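Local coordinates for protein diguanylate cyclase (Marinobacter aquaeolei VT8, PDB 3IGN) that probably catalyses, through its GGDEF domain, the condensation of two GTP molecules into cyclic di-GMP with release of two diphosphates, and binds that product, at residues I66-D71 with I126-S131. Sequence-based numbering, arbitrary orientation.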
loop_
_atom_site.group_PDB
_atom_site.type_symbol
_atom_site.label_atom_id
_atom_site.label_comp_id
_atom_site.label_asym_id
_atom_site.label_seq_id
_atom_site.Cartn_x
_atom_site.Cartn_y
_atom_site.Cartn_z
ATOM N N ILE A 66 9.425 8.095 -1.949
ATOM C CA ILE A 66 9.062 6.910 -1.185
ATOM C C ILE A 66 8.782 7.291 0.262
ATOM O O ILE A 66 7.778 6.874 0.838
ATOM C CB ILE A 66 10.188 5.851 -1.211
ATOM C CG1 ILE A 66 10.224 5.168 -2.578
ATOM C CG2 ILE A 66 9.965 4.823 -0.119
ATOM C CD1 ILE A 66 11.429 4.271 -2.785
ATOM N N ARG A 67 9.668 8.088 0.850
ATOM C CA ARG A 67 9.491 8.502 2.235
ATOM C C ARG A 67 8.218 9.316 2.420
ATOM O O ARG A 67 7.514 9.159 3.416
ATOM C CB ARG A 67 10.694 9.316 2.718
ATOM C CG ARG A 67 11.809 8.470 3.297
ATOM C CD ARG A 67 12.889 9.334 3.935
ATOM N NE ARG A 67 13.647 10.082 2.940
ATOM C CZ ARG A 67 14.946 9.916 2.716
ATOM N NH1 ARG A 67 15.635 9.028 3.422
ATOM N NH2 ARG A 67 15.556 10.629 1.782
ATOM N N HIS A 68 7.921 10.188 1.464
ATOM C CA HIS A 68 6.718 11.002 1.560
ATOM C C HIS A 68 5.481 10.116 1.475
ATOM O O HIS A 68 4.503 10.334 2.188
ATOM C CB HIS A 68 6.670 12.042 0.443
ATOM C CG HIS A 68 5.480 12.948 0.523
ATOM N ND1 HIS A 68 5.280 13.820 1.571
ATOM C CD2 HIS A 68 4.416 13.098 -0.301
ATOM C CE1 HIS A 68 4.142 14.468 1.391
ATOM N NE2 HIS A 68 3.597 14.048 0.262
ATOM N N THR A 69 5.527 9.127 0.587
ATOM C CA THR A 69 4.411 8.206 0.415
ATOM C C THR A 69 4.147 7.468 1.727
ATOM O O THR A 69 2.998 7.316 2.151
ATOM C CB THR A 69 4.710 7.178 -0.692
ATOM O OG1 THR A 69 4.965 7.865 -1.923
ATOM C CG2 THR A 69 3.522 6.240 -0.885
ATOM N N ALA A 70 5.218 7.013 2.365
ATOM C CA ALA A 70 5.100 6.307 3.633
ATOM C C ALA A 70 4.548 7.250 4.696
ATOM O O ALA A 70 3.729 6.855 5.523
ATOM C CB ALA A 70 6.458 5.769 4.066
ATOM N N ASP A 71 5.005 8.499 4.680
ATOM C CA ASP A 71 4.536 9.473 5.652
ATOM C C ASP A 71 3.055 9.757 5.461
ATOM O O ASP A 71 2.305 9.838 6.432
ATOM C CB ASP A 71 5.340 10.772 5.554
ATOM C CG ASP A 71 6.768 10.605 6.031
ATOM O OD1 ASP A 71 7.021 9.686 6.838
ATOM O OD2 ASP A 71 7.638 11.395 5.610
ATOM N N ILE A 126 8.568 17.898 -7.367
ATOM C CA ILE A 126 7.845 16.774 -7.946
ATOM C C ILE A 126 6.397 16.544 -7.537
ATOM O O ILE A 126 6.013 16.740 -6.386
ATOM C CB ILE A 126 8.575 15.457 -7.618
ATOM C CG1 ILE A 126 10.064 15.590 -7.920
ATOM C CG2 ILE A 126 7.950 14.312 -8.400
ATOM C CD1 ILE A 126 10.874 14.381 -7.517
ATOM N N GLN A 127 5.603 16.106 -8.506
ATOM C CA GLN A 127 4.212 15.750 -8.272
ATOM C C GLN A 127 4.092 14.354 -8.858
ATOM O O GLN A 127 4.639 14.075 -9.924
ATOM C CB GLN A 127 3.262 16.731 -8.957
ATOM C CG GLN A 127 3.162 18.037 -8.190
ATOM C CD GLN A 127 2.437 19.125 -8.952
ATOM O OE1 GLN A 127 2.928 20.250 -9.055
ATOM N NE2 GLN A 127 1.261 18.801 -9.482
ATOM N N TYR A 128 3.405 13.474 -8.143
ATOM C CA TYR A 128 3.260 12.096 -8.586
ATOM C C TYR A 128 1.943 11.521 -8.090
ATOM O O TYR A 128 1.185 12.189 -7.394
ATOM C CB TYR A 128 4.419 11.255 -8.042
ATOM C CG TYR A 128 4.409 11.090 -6.532
ATOM C CD1 TYR A 128 4.697 12.160 -5.681
ATOM C CD2 TYR A 128 4.093 9.859 -5.954
ATOM C CE1 TYR A 128 4.670 12.002 -4.287
ATOM C CE2 TYR A 128 4.064 9.693 -4.575
ATOM C CZ TYR A 128 4.351 10.762 -3.746
ATOM O OH TYR A 128 4.303 10.588 -2.380
ATOM N N THR A 129 1.677 10.273 -8.451
ATOM C CA THR A 129 0.455 9.611 -8.029
ATOM C C THR A 129 0.719 8.156 -7.693
ATOM O O THR A 129 1.823 7.646 -7.894
ATOM C CB THR A 129 -0.624 9.657 -9.129
ATOM O OG1 THR A 129 -0.121 9.042 -10.322
ATOM C CG2 THR A 129 -1.028 11.093 -9.425
ATOM N N VAL A 130 -0.308 7.492 -7.173
ATOM C CA VAL A 130 -0.207 6.082 -6.826
ATOM C C VAL A 130 -1.392 5.337 -7.413
ATOM O O VAL A 130 -2.462 5.910 -7.634
ATOM C CB VAL A 130 -0.230 5.842 -5.291
ATOM C CG1 VAL A 130 1.108 6.236 -4.662
ATOM C CG2 VAL A 130 -1.365 6.630 -4.672
ATOM N N SER A 131 -1.182 4.056 -7.676
ATOM C CA SER A 131 -2.234 3.183 -8.182
ATOM C C SER A 131 -2.482 2.264 -6.991
ATOM O O SER A 131 -1.536 1.851 -6.335
ATOM C CB SER A 131 -1.742 2.377 -9.393
ATOM O OG SER A 131 -1.680 3.200 -10.554
#
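The phenol of Tyr128 reaches helix 59-74 end-on and donates a hydrogen bond from OH to Thr69 OG1 (2.8 Å). The threonine oxygen lies at the edge of the tyrosine ring, near its plane, 3.3 Å from Tyr128 CE2. His68 meets the same hydroxyl edge-on: its CD2 is 3.3 Å from Tyr128 OH, a van der Waals contact. Beside the hydrogen bond, the Thr69 CG2 methyl only just reaches Val130 CG1 (4.5 Å). Thr69 OG1 sits beside its own backbone N (chi1 -59°), where it also bonds to Val65 O one turn earlier. That second bond fits its role as acceptor from the phenol. His68 NE2 is hydrogen-bonded to Ser117 OG, which ties down the imidazole. Ile47 of strand 40-47 and Ile114 of helix 100-115 both pack against Thr69 and Tyr128. A phenylalanine in place of Tyr128 would probably keep much of the ring packing but leave Thr69 OG1 without its donor. Thr129 OG1 and Ser131 OG hydrogen-bond to the Asp48 carboxylate and so hold segment 126-131. The contact thus links helix 59-74 to the lead-in to strand 130-136, which pairs with strand 40-47, part of the helix-on-sheet core of the GGDEF domain.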